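Local coordinates for probable zinc protease (Pseudomonas aeruginosa, PDB 4NNZ), which probably cleaves peptide bonds as a zinc metallopeptidase, being one subunit of a heterodimeric protease of the M16 family, at residues 33-37 with 375-379; 252-258 with 304-310; 266-270 with 393-397. The contacts are given in a common frame with arbitrary orientation. Residue numbers count along the deposited sequence, not the author numbering.

Contact 1 of 3, residues 33-37 with 375-379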
loop_
_atom_site.group_PDB
_atom_site.type_symbol
_atom_site.label_atom_id
_atom_site.label_comp_id
_atom_site.label_asym_id
_atom_site.label_seq_id
_atom_site.Cartn_x
_atom_site.Cartn_y
_atom_site.Cartn_z
ATOM N N LEU A 33 -15.669 -22.516 9.104
ATOM C CA LEU A 33 -14.437 -22.219 9.832
ATOM C C LEU A 33 -13.822 -20.881 9.462
ATOM O O LEU A 33 -13.564 -20.681 8.330
ATOM C CB LEU A 33 -13.438 -23.328 9.656
ATOM C CG LEU A 33 -12.145 -23.274 10.443
ATOM C CD1 LEU A 33 -12.340 -22.636 11.785
ATOM C CD2 LEU A 33 -11.601 -24.650 10.642
ATOM N N TRP A 34 -13.577 -19.971 10.404
ATOM C CA TRP A 34 -13.124 -18.646 10.031
ATOM C C TRP A 34 -11.714 -18.399 10.476
ATOM O O TRP A 34 -11.423 -18.443 11.628
ATOM C CB TRP A 34 -14.007 -17.606 10.687
ATOM C CG TRP A 34 -15.374 -17.600 10.198
ATOM C CD1 TRP A 34 -16.285 -18.544 10.386
ATOM C CD2 TRP A 34 -15.992 -16.601 9.411
ATOM N NE1 TRP A 34 -17.425 -18.221 9.783
ATOM C CE2 TRP A 34 -17.273 -17.022 9.165
ATOM C CE3 TRP A 34 -15.577 -15.393 8.884
ATOM C CZ2 TRP A 34 -18.147 -16.289 8.433
ATOM C CZ3 TRP A 34 -16.428 -14.679 8.162
ATOM C CH2 TRP A 34 -17.701 -15.119 7.930
ATOM N N TYR A 35 -10.841 -18.105 9.538
ATOM C CA TYR A 35 -9.460 -17.844 9.828
ATOM C C TYR A 35 -9.231 -16.369 9.716
ATOM O O TYR A 35 -9.719 -15.758 8.828
ATOM C CB TYR A 35 -8.577 -18.514 8.818
ATOM C CG TYR A 35 -8.442 -19.999 8.923
ATOM C CD1 TYR A 35 -7.571 -20.580 9.809
ATOM C CD2 TYR A 35 -9.151 -20.819 8.094
ATOM C CE1 TYR A 35 -7.441 -21.938 9.880
ATOM C CE2 TYR A 35 -9.023 -22.172 8.157
ATOM C CZ TYR A 35 -8.165 -22.725 9.050
ATOM O OH TYR A 35 -8.071 -24.072 9.080
ATOM N N ARG A 36 -8.483 -15.786 10.626
ATOM C CA ARG A 36 -8.218 -14.377 10.560
ATOM C C ARG A 36 -7.026 -14.043 9.700
ATOM O O ARG A 36 -6.019 -13.598 10.167
ATOM C CB ARG A 36 -8.030 -13.839 11.949
ATOM C CG ARG A 36 -9.221 -14.004 12.826
ATOM C CD ARG A 36 -8.872 -13.642 14.235
ATOM N NE ARG A 36 -9.179 -14.723 15.135
ATOM C CZ ARG A 36 -8.313 -15.258 15.966
ATOM N NH1 ARG A 36 -7.080 -14.821 16.016
ATOM N NH2 ARG A 36 -8.683 -16.230 16.744
ATOM N N ILE A 37 -7.151 -14.277 8.425
ATOM C CA ILE A 37 -6.142 -13.872 7.529
ATOM C C ILE A 37 -6.855 -13.341 6.305
ATOM O O ILE A 37 -7.934 -13.744 6.011
ATOM C CB ILE A 37 -5.158 -15.015 7.275
ATOM C CG1 ILE A 37 -4.035 -14.558 6.376
ATOM C CG2 ILE A 37 -5.868 -16.223 6.757
ATOM C CD1 ILE A 37 -3.324 -13.356 6.889
ATOM N N GLY A 375 -19.125 -15.447 12.862
ATOM C CA GLY A 375 -17.780 -15.626 12.377
ATOM C C GLY A 375 -17.138 -14.367 11.879
ATOM O O GLY A 375 -15.981 -14.142 12.037
ATOM N N GLN A 376 -17.924 -13.544 11.255
ATOM C CA GLN A 376 -17.471 -12.283 10.777
ATOM C C GLN A 376 -16.897 -11.444 11.897
ATOM O O GLN A 376 -15.810 -10.969 11.816
ATOM C CB GLN A 376 -18.662 -11.563 10.209
ATOM C CG GLN A 376 -18.514 -11.179 8.782
ATOM C CD GLN A 376 -18.420 -9.705 8.658
ATOM O OE1 GLN A 376 -17.657 -9.075 9.377
ATOM N NE2 GLN A 376 -19.191 -9.129 7.748
ATOM N N LEU A 377 -17.686 -11.252 12.926
ATOM C CA LEU A 377 -17.450 -10.323 13.985
ATOM C C LEU A 377 -16.263 -10.814 14.740
ATOM O O LEU A 377 -15.404 -10.063 15.092
ATOM C CB LEU A 377 -18.630 -10.294 14.925
ATOM C CG LEU A 377 -19.887 -9.611 14.446
ATOM C CD1 LEU A 377 -21.071 -9.963 15.303
ATOM C CD2 LEU A 377 -19.710 -8.136 14.341
ATOM N N GLU A 378 -16.242 -12.099 14.987
ATOM C CA GLU A 378 -15.168 -12.744 15.671
ATOM C C GLU A 378 -13.828 -12.734 14.939
ATOM O O GLU A 378 -12.800 -12.827 15.540
ATOM C CB GLU A 378 -15.586 -14.140 16.089
ATOM C CG GLU A 378 -15.164 -14.524 17.486
ATOM C CD GLU A 378 -16.094 -14.032 18.556
ATOM O OE1 GLU A 378 -17.302 -14.061 18.370
ATOM O OE2 GLU A 378 -15.613 -13.636 19.606
ATOM N N SER A 379 -13.858 -12.650 13.635
ATOM C CA SER A 379 -12.649 -12.590 12.875
ATOM C C SER A 379 -12.094 -11.191 12.843
ATOM O O SER A 379 -11.006 -10.961 12.409
ATOM C CB SER A 379 -12.913 -13.097 11.478
ATOM O OG SER A 379 -13.879 -14.090 11.551
#
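Leu33 opens the segment with its side chain on helix 100-112 and takes no part in this contact, in which residues 375-379 of helix 367-379 lie against the end of strand 28-35. Trp34, next in sequence, carries most of the strand's part: its CA-CB bond is directed toward the helix, which runs over the indole. Gly375 CA stands 3.5 Å from the centroid of the five-membered ring of Trp34, only 9° off the ring normal, a CH-pi contact over the face. A CB on Gly375 would fall 2.2 Å from Trp34 NE1, so the missing side chain is what permits this approach. On the six-membered ring, Trp34 CZ3 lies 3.6 Å from Gln376 N, while NE1 is hydrogen-bonded to Gln32. Tyr35 points away and stacks on Tyr185. Arg36, centre of an inverse gamma turn closed by a weak hydrogen bond from Ile37 N to Tyr35 O (3.0 Å), turns the chain out of the strand; its CG packs 3.6 Å from Ser379 O. No hydrogen bond joins the segments, and 263 Å² is buried. The short axes run nearly parallel, 24° apart, with a closest approach of 8.6 Å. In the surrounding M16 fold, strand 28-35 lies between strands 190-196 and 89-96, with helix 367-379 and helix 100-112 contacted by its alternating side chains.

Contact 2 of 3, residues 252-258 with 304-310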
loop_
_atom_site.group_PDB
_atom_site.type_symbol
_atom_site.label_atom_id
_atom_site.label_comp_id
_atom_site.label_asym_id
_atom_site.label_seq_id
_atom_site.Cartn_x
_atom_site.Cartn_y
_atom_site.Cartn_z
ATOM N N ASN A 252 -13.435 8.502 4.087
ATOM C CA ASN A 252 -12.715 7.725 5.071
ATOM C C ASN A 252 -13.303 7.901 6.431
ATOM O O ASN A 252 -13.487 8.996 6.893
ATOM C CB ASN A 252 -11.251 8.113 5.139
ATOM C CG ASN A 252 -10.485 7.746 3.916
ATOM O OD1 ASN A 252 -10.362 8.523 3.021
ATOM N ND2 ASN A 252 -9.947 6.571 3.897
ATOM N N VAL A 253 -13.590 6.799 7.078
ATOM C CA VAL A 253 -14.344 6.822 8.301
ATOM C C VAL A 253 -13.952 5.701 9.208
ATOM O O VAL A 253 -13.248 4.835 8.825
ATOM C CB VAL A 253 -15.855 6.751 8.074
ATOM C CG1 VAL A 253 -16.389 8.048 7.556
ATOM C CG2 VAL A 253 -16.206 5.618 7.164
ATOM N N PRO A 254 -14.414 5.729 10.430
ATOM C CA PRO A 254 -14.224 4.627 11.354
ATOM C C PRO A 254 -15.184 3.467 11.186
ATOM O O PRO A 254 -16.179 3.545 10.543
ATOM C CB PRO A 254 -14.439 5.279 12.698
ATOM C CG PRO A 254 -15.292 6.424 12.409
ATOM C CD PRO A 254 -14.827 6.940 11.120
ATOM N N SER A 255 -14.867 2.379 11.838
ATOM C CA SER A 255 -15.745 1.253 11.939
ATOM C C SER A 255 -15.675 0.808 13.373
ATOM O O SER A 255 -14.924 1.340 14.126
ATOM C CB SER A 255 -15.374 0.159 10.961
ATOM O OG SER A 255 -14.477 -0.731 11.505
ATOM N N LEU A 256 -16.481 -0.158 13.742
ATOM C CA LEU A 256 -16.508 -0.667 15.088
ATOM C C LEU A 256 -15.191 -1.311 15.467
ATOM O O LEU A 256 -14.850 -1.395 16.608
ATOM C CB LEU A 256 -17.679 -1.601 15.280
ATOM C CG LEU A 256 -19.015 -0.890 15.185
ATOM C CD1 LEU A 256 -20.159 -1.867 15.100
ATOM C CD2 LEU A 256 -19.218 0.036 16.353
ATOM N N GLY A 257 -14.442 -1.743 14.490
ATOM C CA GLY A 257 -13.121 -2.255 14.719
ATOM C C GLY A 257 -12.184 -1.220 15.263
ATOM O O GLY A 257 -11.279 -1.531 15.975
ATOM N N SER A 258 -12.395 0.019 14.870
ATOM C CA SER A 258 -11.485 1.093 15.146
ATOM C C SER A 258 -12.002 2.280 15.912
ATOM O O SER A 258 -11.316 3.265 16.000
ATOM C CB SER A 258 -10.941 1.595 13.839
ATOM O OG SER A 258 -11.914 2.291 13.139
ATOM N N PHE A 304 -18.523 -3.104 10.083
ATOM C CA PHE A 304 -17.944 -4.206 10.819
ATOM C C PHE A 304 -16.567 -4.650 10.373
ATOM O O PHE A 304 -16.308 -5.799 10.253
ATOM C CB PHE A 304 -18.900 -5.377 10.893
ATOM C CG PHE A 304 -20.208 -5.019 11.458
ATOM C CD1 PHE A 304 -20.374 -4.932 12.792
ATOM C CD2 PHE A 304 -21.250 -4.724 10.649
ATOM C CE1 PHE A 304 -21.565 -4.587 13.326
ATOM C CE2 PHE A 304 -22.445 -4.369 11.168
ATOM C CZ PHE A 304 -22.603 -4.302 12.513
ATOM N N ASN A 305 -15.707 -3.694 10.106
ATOM C CA ASN A 305 -14.312 -3.946 9.792
ATOM C C ASN A 305 -13.378 -4.134 10.968
ATOM O O ASN A 305 -13.587 -3.655 12.036
ATOM C CB ASN A 305 -13.761 -2.855 8.887
ATOM C CG ASN A 305 -14.199 -2.998 7.467
ATOM O OD1 ASN A 305 -14.245 -4.083 6.928
ATOM N ND2 ASN A 305 -14.503 -1.904 6.852
ATOM N N ARG A 306 -12.300 -4.811 10.698
ATOM C CA ARG A 306 -11.230 -5.002 11.614
ATOM C C ARG A 306 -10.652 -3.672 11.968
ATOM O O ARG A 306 -10.305 -3.415 13.079
ATOM C CB ARG A 306 -10.178 -5.740 10.857
ATOM C CG ARG A 306 -9.320 -6.699 11.593
ATOM C CD ARG A 306 -8.393 -7.289 10.571
ATOM N NE ARG A 306 -7.065 -7.395 11.085
ATOM C CZ ARG A 306 -5.961 -7.121 10.428
ATOM N NH1 ARG A 306 -5.974 -6.698 9.199
ATOM N NH2 ARG A 306 -4.828 -7.275 11.039
ATOM N N GLY A 307 -10.496 -2.846 10.965
ATOM C CA GLY A 307 -10.007 -1.515 11.113
ATOM C C GLY A 307 -11.009 -0.519 10.607
ATOM O O GLY A 307 -12.167 -0.689 10.748
ATOM N N ASP A 308 -10.512 0.491 9.936
ATOM C CA ASP A 308 -11.282 1.579 9.394
ATOM C C ASP A 308 -12.065 1.231 8.154
ATOM O O ASP A 308 -11.939 0.175 7.635
ATOM C CB ASP A 308 -10.370 2.740 9.089
ATOM C CG ASP A 308 -9.943 3.449 10.303
ATOM O OD1 ASP A 308 -10.646 3.387 11.303
ATOM O OD2 ASP A 308 -8.900 4.079 10.265
ATOM N N SER A 309 -12.860 2.164 7.687
ATOM C CA SER A 309 -13.828 1.898 6.675
ATOM C C SER A 309 -14.101 3.072 5.770
ATOM O O SER A 309 -13.518 4.096 5.888
ATOM C CB SER A 309 -15.113 1.399 7.302
ATOM O OG SER A 309 -15.979 0.937 6.315
ATOM N N LEU A 310 -15.002 2.856 4.840
ATOM C CA LEU A 310 -15.320 3.786 3.804
ATOM C C LEU A 310 -16.812 3.945 3.693
ATOM O O LEU A 310 -17.515 2.984 3.704
ATOM C CB LEU A 310 -14.816 3.210 2.512
ATOM C CG LEU A 310 -13.652 3.760 1.729
ATOM C CD1 LEU A 310 -13.839 3.388 0.290
ATOM C CD2 LEU A 310 -13.532 5.257 1.840
HETATM O O HOH W 1 -10.712 4.989 5.857
#
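An antiparallel strand pair that opens into two loops lying against each other forms this contact, at the end of two neighbouring strands of the five-stranded sheet of the second M16 domain. Val253 and Ser309 are a hydrogen-bonded pair: Val253 N donates to Ser309 O (3.0 Å, 155°) and Ser309 N to Val253 O (2.9 Å, 162°). Asn252 and Leu310 form the adjoining non-hydrogen-bonded pair, CA-CA 4.9 Å, and a water accepts from Asn252 ND2 (2.6 Å) and donates to Ser309 O (2.9 Å). Asn252 OD1 is bound by Arg234. Strands 246-253 and 309-317 are neighbours in this sheet, so the chain leaves it after Val253 and re-enters it at Ser309. Beyond Pro254 serines take over. Ser255 OG donates to Gly307 O at a very short 2.4 Å and accepts from Gly257 N (3.2 Å), making an ST turn; Ser258 OG donates to Asp308 OD1, also very short at 2.5 Å, and accepts from Ser255 N (3.2 Å). Gly257 CA comes within 3.1 Å of Asn305 O and 3.5 Å of Arg306 O as CA-H...O contacts, and an ideal CB there would clash with both oxygens. At the loop end, Leu256 CD1 packs 3.5 Å from Phe304 CE1, while Arg306 reaches Tyr41 in a cation-pi contact.

Contact 3 of 3, residues 266-270 with 393-397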
loop_
_atom_site.group_PDB
_atom_site.type_symbol
_atom_site.label_atom_id
_atom_site.label_comp_id
_atom_site.label_asym_id
_atom_site.label_seq_id
_atom_site.Cartn_x
_atom_site.Cartn_y
_atom_site.Cartn_z
ATOM N N ASN A 266 -22.709 4.013 14.359
ATOM C CA ASN A 266 -24.071 3.635 14.195
ATOM C C ASN A 266 -24.856 4.734 13.541
ATOM O O ASN A 266 -25.801 4.488 12.841
ATOM C CB ASN A 266 -24.656 3.164 15.499
ATOM C CG ASN A 266 -24.078 1.859 15.935
ATOM O OD1 ASN A 266 -23.543 1.128 15.148
ATOM N ND2 ASN A 266 -24.174 1.574 17.186
ATOM N N ALA A 267 -24.433 5.953 13.793
ATOM C CA ALA A 267 -24.965 7.110 13.136
ATOM C C ALA A 267 -24.666 7.096 11.656
ATOM O O ALA A 267 -25.460 7.496 10.867
ATOM C CB ALA A 267 -24.435 8.353 13.774
ATOM N N LEU A 268 -23.500 6.644 11.293
ATOM C CA LEU A 268 -23.172 6.460 9.905
ATOM C C LEU A 268 -23.991 5.401 9.180
ATOM O O LEU A 268 -24.323 5.558 8.041
ATOM C CB LEU A 268 -21.680 6.227 9.747
ATOM C CG LEU A 268 -20.862 7.471 9.924
ATOM C CD1 LEU A 268 -19.407 7.128 9.969
ATOM C CD2 LEU A 268 -21.133 8.465 8.831
ATOM N N ARG A 269 -24.290 4.312 9.847
ATOM C CA ARG A 269 -25.101 3.280 9.269
ATOM C C ARG A 269 -26.477 3.797 8.980
ATOM O O ARG A 269 -27.020 3.561 7.939
ATOM C CB ARG A 269 -25.171 2.112 10.223
ATOM C CG ARG A 269 -23.828 1.798 10.810
ATOM C CD ARG A 269 -23.873 0.678 11.803
ATOM N NE ARG A 269 -24.715 -0.414 11.385
ATOM C CZ ARG A 269 -25.124 -1.375 12.186
ATOM N NH1 ARG A 269 -24.775 -1.373 13.433
ATOM N NH2 ARG A 269 -25.877 -2.334 11.738
ATOM N N LEU A 270 -27.011 4.534 9.924
ATOM C CA LEU A 270 -28.286 5.162 9.808
ATOM C C LEU A 270 -28.292 6.175 8.681
ATOM O O LEU A 270 -29.264 6.307 7.997
ATOM C CB LEU A 270 -28.657 5.821 11.132
ATOM C CG LEU A 270 -29.739 5.263 12.048
ATOM C CD1 LEU A 270 -30.988 4.926 11.296
ATOM C CD2 LEU A 270 -29.272 4.038 12.787
ATOM N N ALA A 393 -28.287 -0.640 20.112
ATOM C CA ALA A 393 -27.340 0.353 19.680
ATOM C C ALA A 393 -27.888 1.236 18.602
ATOM O O ALA A 393 -27.602 2.392 18.557
ATOM C CB ALA A 393 -26.083 -0.324 19.211
ATOM N N LEU A 394 -28.628 0.660 17.692
ATOM C CA LEU A 394 -29.204 1.415 16.616
ATOM C C LEU A 394 -30.216 2.377 17.174
ATOM O O LEU A 394 -30.418 3.456 16.676
ATOM C CB LEU A 394 -29.819 0.498 15.583
ATOM C CG LEU A 394 -28.851 -0.083 14.584
ATOM C CD1 LEU A 394 -29.585 -0.744 13.457
ATOM C CD2 LEU A 394 -27.928 0.972 14.041
ATOM N N LYS A 395 -30.875 1.919 18.214
ATOM C CA LYS A 395 -31.905 2.667 18.881
ATOM C C LYS A 395 -31.370 3.919 19.509
ATOM O O LYS A 395 -32.035 4.913 19.536
ATOM C CB LYS A 395 -32.527 1.813 19.943
ATOM C CG LYS A 395 -34.024 1.811 19.919
ATOM C CD LYS A 395 -34.579 0.826 20.929
ATOM C CE LYS A 395 -34.972 1.497 22.227
ATOM N NZ LYS A 395 -36.434 1.465 22.480
ATOM N N ALA A 396 -30.158 3.859 20.024
ATOM C CA ALA A 396 -29.547 4.989 20.697
ATOM C C ALA A 396 -29.263 6.191 19.818
ATOM O O ALA A 396 -29.138 7.278 20.312
ATOM C CB ALA A 396 -28.312 4.565 21.452
ATOM N N VAL A 397 -29.169 5.990 18.526
ATOM C CA VAL A 397 -28.842 7.074 17.654
ATOM C C VAL A 397 -29.922 8.109 17.678
ATOM O O VAL A 397 -31.070 7.803 17.552
ATOM C CB VAL A 397 -28.650 6.567 16.232
ATOM C CG1 VAL A 397 -28.325 7.706 15.308
ATOM C CG2 VAL A 397 -27.541 5.556 16.209
#
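Leu394 lays its CD2 methyl over one face of the Arg269 guanidinium, 4.0 Å from Arg269 NH1, and the same methyl meets Leu270 CD2 at 3.6 Å. The two segments belong to helices 262-276 and 386-396, and Val397, just past the second helix, extends the packing: Val397 CG2 lies 3.8 Å from Asn266 CB and 4.1 Å from Leu270 CD2, while Val397 CG1 is 4.2 Å from Ala267 CB. Asn266, directed toward the partner, brings ND2 to 3.4 Å from Ala393 CB. Its OD1 accepts from Arg269 NH1 (3.3 Å, 158°) about one turn along the same helix. Helix 346-364 adds Met356, which touches both Arg269 and Leu394. With 313 Å² buried and no hydrogen bond between the segments, the fit within them depends mainly on apolar groups, and the salt bridge from Arg269 NH1 to Asp390 adds a charged tie to helix 386-396.

Along the chain the segments come in the order 33-37, 252-258, 266-270, 304-310, 375-379, 393-397, so contact 2 is nested within the loop closed by contact 1, whereas contact 3 crosses both. Contact 2 is the middle piece, its centre 16 Å from that of contact 1 and 15 Å from that of contact 3. Phe304 touches both neighbours: its CD1 is 3.6 Å from Leu377 CD2, and its CZ 3.8 Å from Arg269 NH1. Contacts 1 and 3 stay apart, nearest atoms about 8 Å, although their helices 367-379 and 386-396 are consecutive. Contact 1 thus brings a late helix onto the six-stranded sheet, contact 2 belongs to the five-stranded one, and their surroundings meet at Leu377-Phe304.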